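Local coordinates for protein cyclopenase asqI (Emericella nidulans, PDB 5YY3) that converts 4'-methoxycyclopenin into 4'-methoxyviridicatin, a zinc-dependent quinolone-forming ring contraction that releases methyl isocyanate in aspoquinolone biosynthesis, at residues K96-I101 with Q132-F137; A171-W176 with W232-V237; D244-N249 with P265-W270. All coordinates share one frame; numbering follows the deposited sequence.

Contact 1: residues K96-I101 with Q132-F137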
loop_
_atom_site.group_PDB
_atom_site.type_symbol
_atom_site.label_atom_id
_atom_site.label_comp_id
_atom_site.label_asym_id
_atom_site.label_seq_id
_atom_site.Cartn_x
_atom_site.Cartn_y
_atom_site.Cartn_z
ATOM N N LYS A 96 -16.124 9.360 -56.887
ATOM C CA LYS A 96 -17.060 9.868 -55.885
ATOM C C LYS A 96 -17.385 8.854 -54.792
ATOM O O LYS A 96 -17.253 7.647 -54.986
ATOM C CB LYS A 96 -18.355 10.339 -56.555
ATOM C CG LYS A 96 -18.232 11.710 -57.213
ATOM C CD LYS A 96 -19.206 12.695 -56.581
ATOM C CE LYS A 96 -18.800 14.148 -56.836
ATOM N NZ LYS A 96 -19.339 15.050 -55.773
ATOM N N LEU A 97 -17.811 9.372 -53.641
ATOM C CA LEU A 97 -18.148 8.561 -52.476
ATOM C C LEU A 97 -19.165 7.477 -52.755
ATOM O O LEU A 97 -19.007 6.352 -52.294
ATOM C CB LEU A 97 -18.685 9.441 -51.349
ATOM C CG LEU A 97 -17.644 10.179 -50.518
ATOM C CD1 LEU A 97 -18.215 10.547 -49.143
ATOM C CD2 LEU A 97 -16.378 9.339 -50.393
ATOM N N GLU A 98 -20.222 7.816 -53.482
ATOM C CA GLU A 98 -21.275 6.840 -53.752
ATOM C C GLU A 98 -20.727 5.675 -54.565
ATOM O O GLU A 98 -21.278 4.575 -54.529
ATOM C CB GLU A 98 -22.471 7.481 -54.471
ATOM C CG GLU A 98 -22.217 8.865 -55.017
ATOM C CD GLU A 98 -22.411 9.933 -53.970
ATOM O OE1 GLU A 98 -23.527 10.038 -53.420
ATOM O OE2 GLU A 98 -21.442 10.659 -53.682
ATOM N N ASP A 99 -19.633 5.914 -55.286
ATOM C CA ASP A 99 -18.948 4.832 -55.988
ATOM C C ASP A 99 -18.340 3.846 -54.974
ATOM O O ASP A 99 -18.617 2.646 -55.027
ATOM C CB ASP A 99 -17.871 5.381 -56.935
ATOM C CG ASP A 99 -18.460 6.171 -58.096
ATOM O OD1 ASP A 99 -19.517 5.745 -58.608
ATOM O OD2 ASP A 99 -17.869 7.204 -58.505
ATOM N N GLY A 100 -17.530 4.352 -54.047
ATOM C CA GLY A 100 -16.893 3.503 -53.053
ATOM C C GLY A 100 -17.914 2.745 -52.227
ATOM O O GLY A 100 -17.751 1.562 -51.932
ATOM N N ILE A 101 -18.993 3.425 -51.869
ATOM C CA ILE A 101 -19.986 2.823 -50.999
ATOM C C ILE A 101 -20.787 1.743 -51.720
ATOM O O ILE A 101 -21.164 0.742 -51.109
ATOM C CB ILE A 101 -20.910 3.895 -50.422
ATOM C CG1 ILE A 101 -20.069 4.884 -49.632
ATOM C CG2 ILE A 101 -21.965 3.278 -49.522
ATOM C CD1 ILE A 101 -20.874 5.915 -48.940
ATOM N N GLN A 132 -13.434 14.219 -48.081
ATOM C CA GLN A 132 -12.856 15.319 -47.321
ATOM C C GLN A 132 -13.570 16.630 -47.597
ATOM O O GLN A 132 -13.929 17.352 -46.663
ATOM C CB GLN A 132 -11.376 15.459 -47.638
ATOM C CG GLN A 132 -10.581 14.246 -47.230
ATOM C CD GLN A 132 -9.210 14.274 -47.811
ATOM O OE1 GLN A 132 -8.808 15.273 -48.406
ATOM N NE2 GLN A 132 -8.474 13.182 -47.654
ATOM N N GLN A 133 -13.788 16.924 -48.877
ATOM C CA GLN A 133 -14.449 18.165 -49.268
ATOM C C GLN A 133 -15.935 18.138 -48.885
ATOM O O GLN A 133 -16.518 19.176 -48.574
ATOM C CB GLN A 133 -14.261 18.424 -50.773
ATOM C CG GLN A 133 -15.024 17.469 -51.684
ATOM C CD GLN A 133 -14.682 17.639 -53.163
ATOM O OE1 GLN A 133 -13.505 17.707 -53.545
ATOM N NE2 GLN A 133 -15.714 17.703 -54.000
ATOM N N ARG A 134 -16.532 16.949 -48.879
ATOM C CA ARG A 134 -17.926 16.787 -48.465
ATOM C C ARG A 134 -18.049 16.620 -46.954
ATOM O O ARG A 134 -19.111 16.254 -46.446
ATOM C CB ARG A 134 -18.562 15.584 -49.168
ATOM C CG ARG A 134 -18.731 15.782 -50.666
ATOM C CD ARG A 134 -19.115 14.498 -51.386
ATOM N NE ARG A 134 -20.398 13.946 -50.952
ATOM C CZ ARG A 134 -21.084 13.046 -51.650
ATOM N NH1 ARG A 134 -22.241 12.582 -51.202
ATOM N NH2 ARG A 134 -20.611 12.620 -52.812
ATOM N N LYS A 135 -16.947 16.888 -46.252
ATOM C CA LYS A 135 -16.828 16.732 -44.800
ATOM C C LYS A 135 -17.473 15.438 -44.280
ATOM O O LYS A 135 -18.020 15.404 -43.177
ATOM C CB LYS A 135 -17.404 17.973 -44.072
ATOM C CG LYS A 135 -18.927 18.183 -44.179
ATOM C CD LYS A 135 -19.361 19.601 -43.781
ATOM C CE LYS A 135 -20.735 19.607 -43.100
ATOM N NZ LYS A 135 -21.244 20.995 -42.938
ATOM N N ILE A 136 -17.402 14.368 -45.077
ATOM C CA ILE A 136 -17.877 13.054 -44.636
ATOM C C ILE A 136 -16.714 12.246 -44.063
ATOM O O ILE A 136 -15.660 12.097 -44.696
ATOM C CB ILE A 136 -18.561 12.267 -45.767
ATOM C CG1 ILE A 136 -19.906 12.911 -46.110
ATOM C CG2 ILE A 136 -18.782 10.826 -45.345
ATOM C CD1 ILE A 136 -20.701 12.170 -47.166
ATOM N N PHE A 137 -16.905 11.751 -42.845
ATOM C CA PHE A 137 -15.802 11.235 -42.046
ATOM C C PHE A 137 -16.066 9.817 -41.596
ATOM O O PHE A 137 -17.218 9.405 -41.528
ATOM C CB PHE A 137 -15.578 12.129 -40.833
ATOM C CG PHE A 137 -15.196 13.528 -41.183
ATOM C CD1 PHE A 137 -14.181 13.771 -42.092
ATOM C CD2 PHE A 137 -15.860 14.605 -40.607
ATOM C CE1 PHE A 137 -13.834 15.065 -42.420
ATOM C CE2 PHE A 137 -15.513 15.901 -40.927
ATOM C CZ PHE A 137 -14.501 16.132 -41.836
#
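The backbones of Leu97 and Ile136 stay well apart, with CA atoms 9.0 Å from each other, and side chains bridge the gap between the start of helix 97-109 and the turn after helix 129-133. The two side chains run antiparallel alongside one another, CD1 of Leu97 meeting CD1 of Ile136 at 3.6 Å and also brushing CB and CG2. Beside this apolar contact Arg134 extends toward Glu98, its chain bent at chi3 (62°), which turns NE out of the line of the chain. The Glu98 carboxylate meets the guanidinium at its edge, the two planes only 19° apart, and OE2 forms a salt bridge with NH2; the modelled 2.3 Å between Glu98 OE2 and Arg134 NH2 is too short to trust. Leu97 CB lies over one guanidinium face, 4.0 Å from Arg134 NH2. Lys96 NZ comes equally near that nitrogen; Asp130, which accepts from Leu97 N and forms a salt bridge with Arg134 but only a long, weak ion pair with Lys96 NZ, probably eases this like-charge approach. At the N-cap, Lys96 N donates to Asp99 OD2. The opposing helix ends in a Schellman motif with Lys135 at C-prime, so a helix start meets a helix end.

Contact 2: residues A171-W176 with W232-V237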
loop_
_atom_site.group_PDB
_atom_site.type_symbol
_atom_site.label_atom_id
_atom_site.label_comp_id
_atom_site.label_asym_id
_atom_site.label_seq_id
_atom_site.Cartn_x
_atom_site.Cartn_y
_atom_site.Cartn_z
ATOM N N ALA A 171 -2.404 -0.613 -12.797
ATOM C CA ALA A 171 -3.861 -0.599 -12.931
ATOM C C ALA A 171 -4.444 0.795 -12.684
ATOM O O ALA A 171 -5.464 1.162 -13.272
ATOM C CB ALA A 171 -4.494 -1.604 -11.991
ATOM N N LEU A 172 -3.807 1.577 -11.820
ATOM C CA LEU A 172 -4.334 2.899 -11.515
ATOM C C LEU A 172 -4.373 3.805 -12.752
ATOM O O LEU A 172 -5.201 4.725 -12.826
ATOM C CB LEU A 172 -3.519 3.555 -10.392
ATOM C CG LEU A 172 -3.787 3.032 -8.966
ATOM C CD1 LEU A 172 -2.942 3.781 -7.932
ATOM C CD2 LEU A 172 -5.278 3.107 -8.606
ATOM N N LEU A 173 -3.493 3.536 -13.715
ATOM C CA LEU A 173 -3.368 4.357 -14.934
ATOM C C LEU A 173 -4.454 4.052 -15.965
ATOM O O LEU A 173 -4.504 4.643 -17.043
ATOM C CB LEU A 173 -2.007 4.140 -15.579
ATOM C CG LEU A 173 -0.849 4.611 -14.702
ATOM C CD1 LEU A 173 0.485 4.430 -15.441
ATOM C CD2 LEU A 173 -1.089 6.070 -14.310
ATOM N N SER A 174 -5.305 3.100 -15.630
ATOM C CA SER A 174 -6.433 2.730 -16.462
ATOM C C SER A 174 -7.243 3.944 -16.964
ATOM O O SER A 174 -7.703 3.947 -18.102
ATOM C CB SER A 174 -7.297 1.725 -15.660
ATOM O OG SER A 174 -8.675 1.956 -15.822
ATOM N N TYR A 175 -7.402 4.975 -16.133
ATOM C CA TYR A 175 -8.169 6.173 -16.544
ATOM C C TYR A 175 -7.551 6.834 -17.783
ATOM O O TYR A 175 -8.241 7.370 -18.657
ATOM C CB TYR A 175 -8.263 7.210 -15.401
ATOM C CG TYR A 175 -6.951 7.915 -15.097
ATOM C CD1 TYR A 175 -6.041 7.379 -14.182
ATOM C CD2 TYR A 175 -6.619 9.113 -15.728
ATOM C CE1 TYR A 175 -4.838 8.016 -13.913
ATOM C CE2 TYR A 175 -5.421 9.746 -15.476
ATOM C CZ TYR A 175 -4.532 9.202 -14.562
ATOM O OH TYR A 175 -3.330 9.845 -14.312
ATOM N N TRP A 176 -6.233 6.774 -17.850
ATOM C CA TRP A 176 -5.494 7.375 -18.931
ATOM C C TRP A 176 -5.527 6.456 -20.158
ATOM O O TRP A 176 -5.778 6.913 -21.270
ATOM C CB TRP A 176 -4.065 7.634 -18.469
ATOM C CG TRP A 176 -3.298 8.688 -19.179
ATOM C CD1 TRP A 176 -3.234 10.002 -18.848
ATOM C CD2 TRP A 176 -2.405 8.506 -20.298
ATOM N NE1 TRP A 176 -2.376 10.661 -19.700
ATOM C CE2 TRP A 176 -1.856 9.767 -20.594
ATOM C CE3 TRP A 176 -2.027 7.402 -21.066
ATOM C CZ2 TRP A 176 -0.946 9.959 -21.640
ATOM C CZ3 TRP A 176 -1.120 7.598 -22.115
ATOM C CH2 TRP A 176 -0.599 8.866 -22.391
ATOM N N TRP A 232 1.901 9.376 -10.105
ATOM C CA TRP A 232 1.329 8.539 -9.072
ATOM C C TRP A 232 2.411 7.767 -8.332
ATOM O O TRP A 232 2.111 6.900 -7.518
ATOM C CB TRP A 232 0.317 7.576 -9.680
ATOM C CG TRP A 232 -0.822 8.268 -10.332
ATOM C CD1 TRP A 232 -0.992 8.496 -11.668
ATOM C CD2 TRP A 232 -1.971 8.822 -9.678
ATOM N NE1 TRP A 232 -2.182 9.150 -11.888
ATOM C CE2 TRP A 232 -2.803 9.363 -10.685
ATOM C CE3 TRP A 232 -2.382 8.909 -8.336
ATOM C CZ2 TRP A 232 -4.026 9.984 -10.395
ATOM C CZ3 TRP A 232 -3.599 9.541 -8.044
ATOM C CH2 TRP A 232 -4.404 10.063 -9.070
ATOM N N SER A 233 3.664 8.081 -8.643
ATOM C CA SER A 233 4.820 7.427 -8.030
ATOM C C SER A 233 4.899 5.947 -8.384
ATOM O O SER A 233 5.421 5.160 -7.606
ATOM C CB SER A 233 4.806 7.592 -6.503
ATOM O OG SER A 233 5.232 8.897 -6.127
ATOM N N LEU A 234 4.397 5.581 -9.565
ATOM C CA LEU A 234 4.474 4.203 -10.046
ATOM C C LEU A 234 5.775 3.968 -10.836
ATOM O O LEU A 234 6.443 4.913 -11.237
ATOM C CB LEU A 234 3.250 3.880 -10.905
ATOM C CG LEU A 234 1.907 4.078 -10.200
ATOM C CD1 LEU A 234 0.737 3.809 -11.136
ATOM C CD2 LEU A 234 1.842 3.171 -8.995
ATOM N N PRO A 235 6.160 2.707 -11.028
ATOM C CA PRO A 235 7.422 2.509 -11.742
ATOM C C PRO A 235 7.398 2.934 -13.210
ATOM O O PRO A 235 6.338 3.056 -13.831
ATOM C CB PRO A 235 7.669 0.991 -11.614
ATOM C CG PRO A 235 6.469 0.416 -11.011
ATOM C CD PRO A 235 5.723 1.492 -10.314
ATOM N N LEU A 236 8.583 3.184 -13.747
ATOM C CA LEU A 236 8.727 3.423 -15.168
ATOM C C LEU A 236 8.426 2.111 -15.895
ATOM O O LEU A 236 8.477 1.028 -15.301
ATOM C CB LEU A 236 10.133 3.933 -15.492
ATOM C CG LEU A 236 10.558 5.332 -15.016
ATOM C CD1 LEU A 236 12.053 5.551 -15.234
ATOM C CD2 LEU A 236 9.755 6.443 -15.690
ATOM N N VAL A 237 8.091 2.200 -17.176
ATOM C CA VAL A 237 7.747 1.010 -17.943
ATOM C C VAL A 237 8.972 0.174 -18.314
ATOM O O VAL A 237 9.988 0.724 -18.761
ATOM C CB VAL A 237 6.991 1.397 -19.216
ATOM C CG1 VAL A 237 7.034 0.278 -20.228
ATOM C CG2 VAL A 237 5.555 1.781 -18.869
#
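Trp232 and Tyr175 meet through a hydrogen bond within the Schellman motif that ends helix 210-231, where Ser233, with positive phi, is the C-prime residue. Both segments lie in the copper-type domain of the hemocyanin and tyrosinase fold: residues 171-176 pass from a 3-10 turn into helix 174-177, shortly before helix 180-193, and residues 232-237 form the loop after helix 210-231.

The tight part is aromatic. Trp232 NE1 donates to Tyr175 OH over 2.8 Å, almost straight at 174°, and the hydroxyl oxygen lies in the plane of the indole. The two rings meet rim to rim, neither over the other's face, their planes 72° apart; Tyr175 CE1 comes within 3.5 Å of Trp232 NE1. Tyr175 CG, placed between the backbone N and the carbonyl carbon (chi1 71°), carries the ring to the indole edge. The same hydroxyl bonds Glu228 OE2 on helix 210-231, so two groups hold this buried oxygen. Leu448 of strand 443-449 touches both rings, tying this domain to the mixed beta sheet.

Toward Leu172 and Leu234, both partly exposed, the fit is looser. Leu172 CB comes no nearer than 4.3 Å to Leu234 CD1, while Ser233 beside them is exposed. Ala164 of the second subunit packs on Leu172 here and also on Trp232. Leu173 joins the loose and tight parts: it reaches tip to tip toward Leu234, its CG 4.0 Å from Leu234 CD1, and runs alongside Trp232 with the reverse heading, placing its CD2 methyl 3.6 Å from Trp232 CD1, the carbon next to the bonded indole nitrogen.

Contact 3: residues D244-N249 with P265-W270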
loop_
_atom_site.group_PDB
_atom_site.type_symbol
_atom_site.label_atom_id
_atom_site.label_comp_id
_atom_site.label_asym_id
_atom_site.label_seq_id
_atom_site.Cartn_x
_atom_site.Cartn_y
_atom_site.Cartn_z
ATOM N N ASP A 244 11.462 -12.903 -24.734
ATOM C CA ASP A 244 11.071 -14.021 -23.886
ATOM C C ASP A 244 10.616 -13.529 -22.519
ATOM O O ASP A 244 10.738 -14.228 -21.516
ATOM C CB ASP A 244 12.231 -15.003 -23.732
ATOM C CG ASP A 244 13.475 -14.338 -23.166
ATOM O OD1 ASP A 244 13.554 -13.085 -23.224
ATOM O OD2 ASP A 244 14.380 -15.059 -22.680
ATOM N N ASP A 245 10.090 -12.314 -22.480
ATOM C CA ASP A 245 9.741 -11.707 -21.206
ATOM C C ASP A 245 8.344 -12.124 -20.749
ATOM O O ASP A 245 7.534 -12.655 -21.525
ATOM C CB ASP A 245 9.830 -10.184 -21.299
ATOM C CG ASP A 245 10.071 -9.524 -19.955
ATOM O OD1 ASP A 245 10.029 -10.243 -18.927
ATOM O OD2 ASP A 245 10.290 -8.286 -19.931
ATOM N N PHE A 246 8.080 -11.879 -19.471
ATOM C CA PHE A 246 6.778 -12.133 -18.913
ATOM C C PHE A 246 5.993 -10.836 -18.810
ATOM O O PHE A 246 6.564 -9.774 -18.630
ATOM C CB PHE A 246 6.905 -12.778 -17.536
ATOM C CG PHE A 246 7.470 -14.175 -17.560
ATOM C CD1 PHE A 246 6.645 -15.269 -17.786
ATOM C CD2 PHE A 246 8.809 -14.400 -17.299
ATOM C CE1 PHE A 246 7.155 -16.568 -17.792
ATOM C CE2 PHE A 246 9.328 -15.697 -17.288
ATOM C CZ PHE A 246 8.499 -16.779 -17.538
ATOM N N LEU A 247 4.681 -10.935 -18.948
ATOM C CA LEU A 247 3.776 -9.870 -18.565
ATOM C C LEU A 247 3.204 -10.221 -17.189
ATOM O O LEU A 247 2.200 -10.916 -17.091
ATOM C CB LEU A 247 2.663 -9.726 -19.599
ATOM C CG LEU A 247 3.058 -9.150 -20.961
ATOM C CD1 LEU A 247 2.058 -9.563 -22.000
ATOM C CD2 LEU A 247 3.123 -7.635 -20.875
ATOM N N GLU A 248 3.827 -9.750 -16.119
ATOM C CA GLU A 248 3.509 -10.319 -14.815
ATOM C C GLU A 248 2.171 -9.887 -14.197
ATOM O O GLU A 248 1.725 -10.505 -13.227
ATOM C CB GLU A 248 4.643 -10.016 -13.829
ATOM C CG GLU A 248 4.883 -8.552 -13.575
ATOM C CD GLU A 248 6.159 -8.062 -14.236
ATOM O OE1 GLU A 248 6.322 -8.308 -15.453
ATOM O OE2 GLU A 248 6.998 -7.427 -13.547
ATOM N N ASN A 249 1.519 -8.863 -14.743
ATOM C CA ASN A 249 0.278 -8.392 -14.131
ATOM C C ASN A 249 -1.020 -8.854 -14.787
ATOM O O ASN A 249 -2.082 -8.873 -14.141
ATOM C CB ASN A 249 0.286 -6.874 -14.068
ATOM C CG ASN A 249 1.246 -6.372 -13.034
ATOM O OD1 ASN A 249 1.321 -6.922 -11.939
ATOM N ND2 ASN A 249 2.033 -5.370 -13.389
ATOM N N PRO A 265 -3.899 -13.827 -18.667
ATOM C CA PRO A 265 -3.602 -13.944 -17.229
ATOM C C PRO A 265 -2.236 -13.357 -16.829
ATOM O O PRO A 265 -1.452 -12.975 -17.699
ATOM C CB PRO A 265 -3.632 -15.464 -16.999
ATOM C CG PRO A 265 -3.259 -16.042 -18.348
ATOM C CD PRO A 265 -3.895 -15.134 -19.351
ATOM N N PRO A 266 -1.948 -13.287 -15.521
ATOM C CA PRO A 266 -0.603 -12.875 -15.107
ATOM C C PRO A 266 0.467 -13.819 -15.632
ATOM O O PRO A 266 0.218 -15.021 -15.742
ATOM C CB PRO A 266 -0.669 -12.931 -13.581
ATOM C CG PRO A 266 -2.114 -12.838 -13.255
ATOM C CD PRO A 266 -2.837 -13.508 -14.366
ATOM N N PHE A 267 1.630 -13.268 -15.965
ATOM C CA PHE A 267 2.763 -14.032 -16.488
ATOM C C PHE A 267 2.465 -14.729 -17.818
ATOM O O PHE A 267 2.988 -15.795 -18.093
ATOM C CB PHE A 267 3.245 -15.039 -15.434
ATOM C CG PHE A 267 3.780 -14.378 -14.191
ATOM C CD1 PHE A 267 2.928 -14.040 -13.148
ATOM C CD2 PHE A 267 5.126 -14.058 -14.082
ATOM C CE1 PHE A 267 3.410 -13.403 -12.002
ATOM C CE2 PHE A 267 5.613 -13.435 -12.941
ATOM C CZ PHE A 267 4.750 -13.098 -11.897
ATOM N N SER A 268 1.639 -14.105 -18.648
ATOM C CA SER A 268 1.522 -14.498 -20.052
ATOM C C SER A 268 2.815 -14.177 -20.789
ATOM O O SER A 268 3.574 -13.299 -20.367
ATOM C CB SER A 268 0.338 -13.779 -20.719
ATOM O OG SER A 268 -0.887 -14.160 -20.100
ATOM N N THR A 269 3.082 -14.891 -21.877
ATOM C CA THR A 269 4.255 -14.622 -22.712
ATOM C C THR A 269 3.899 -14.744 -24.180
ATOM O O THR A 269 2.819 -15.228 -24.520
ATOM C CB THR A 269 5.410 -15.604 -22.457
ATOM O OG1 THR A 269 5.037 -16.906 -22.946
ATOM C CG2 THR A 269 5.761 -15.678 -20.987
ATOM N N TRP A 270 4.801 -14.315 -25.055
ATOM C CA TRP A 270 4.707 -14.707 -26.462
ATOM C C TRP A 270 4.776 -16.225 -26.551
ATOM O O TRP A 270 5.351 -16.887 -25.669
ATOM C CB TRP A 270 5.829 -14.096 -27.297
ATOM C CG TRP A 270 5.638 -12.642 -27.666
ATOM C CD1 TRP A 270 4.651 -11.803 -27.243
ATOM C CD2 TRP A 270 6.465 -11.880 -28.550
ATOM N NE1 TRP A 270 4.812 -10.560 -27.814
ATOM C CE2 TRP A 270 5.923 -10.582 -28.616
ATOM C CE3 TRP A 270 7.621 -12.169 -29.287
ATOM C CZ2 TRP A 270 6.490 -9.571 -29.405
ATOM C CZ3 TRP A 270 8.185 -11.166 -30.059
ATOM C CH2 TRP A 270 7.623 -9.879 -30.111
HETATM O O HOH W 1 7.355 -13.627 -24.211
#
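Phe267 N donates to Leu247 O over 2.7 Å, the shorter of two backbone bonds that join the segments in a G1 beta bulge: Phe267 and Ser268 both face Leu247. The donor stands 38° out of the plane of the Leu247 carbonyl. The second bond, Leu247 N to Ser268 O at 3.0 Å, is nearly straight (171°) and makes Leu247 and Ser268 an antiparallel hydrogen-bonded pair, a single bridge. A type II turn from Pro265 to Ser268 overlaps the bulge, sharing Phe267 and Ser268; Phe267 has the left-handed conformation of the turn's third residue. Ser268 OG folds back to donate to Pro265 O at 2.7 Å.

Two aromatic side chains pack around this backbone. Glu248 CB lies over one face of the Phe267 ring in a CH-pi contact, 3.8 Å from its centroid, while the Glu248 carboxylate leads away to a salt bridge with Arg238 and a bond to Leu236 N of the third subunit. Phe246 crosses Phe267 obliquely and turns its ring edge to the Phe267 carbonyl, CD1 standing 3.7 Å from Phe267 O. Thr269 lies alongside Phe246, pointing the same way. Its OG1, set between the backbone N and the carbonyl carbon (chi1 69°), donates to Trp270 O, while its methyl CG2 comes within 3.3 Å of Phe246 CD1.

Asp245 OD2 is held by salt bridges to Arg238 and Arg395, the latter on helix 391-410. Beyond the bulge, where the backbones diverge, a water bridges them: it donates to Asp245 O at 2.9 Å and accepts from Trp270 N at 2.8 Å.

Overall arrangement
The three contacts come in series along the chain. Contact 1 joins the start of helix 97-109 to the turn that follows helix 129-133 at the surface, its centre about 41 Å from that of contact 2 on the opposite side of the chain's centre, and about 44 Å from that of contact 3. Contacts 2 and 3 are neighbours, centres about 18 Å and nearest atoms about 7 Å apart; both draw on the loop between helices 210-231 and 288-304, contact 2 with one segment and contact 3 with both. Helix 210-231, which carries the zinc ligand His218, ends at contact 2. Contacts 2 and 3 each supply one partner of a reciprocal bond with the third subunit, so the loop forms part of that interface.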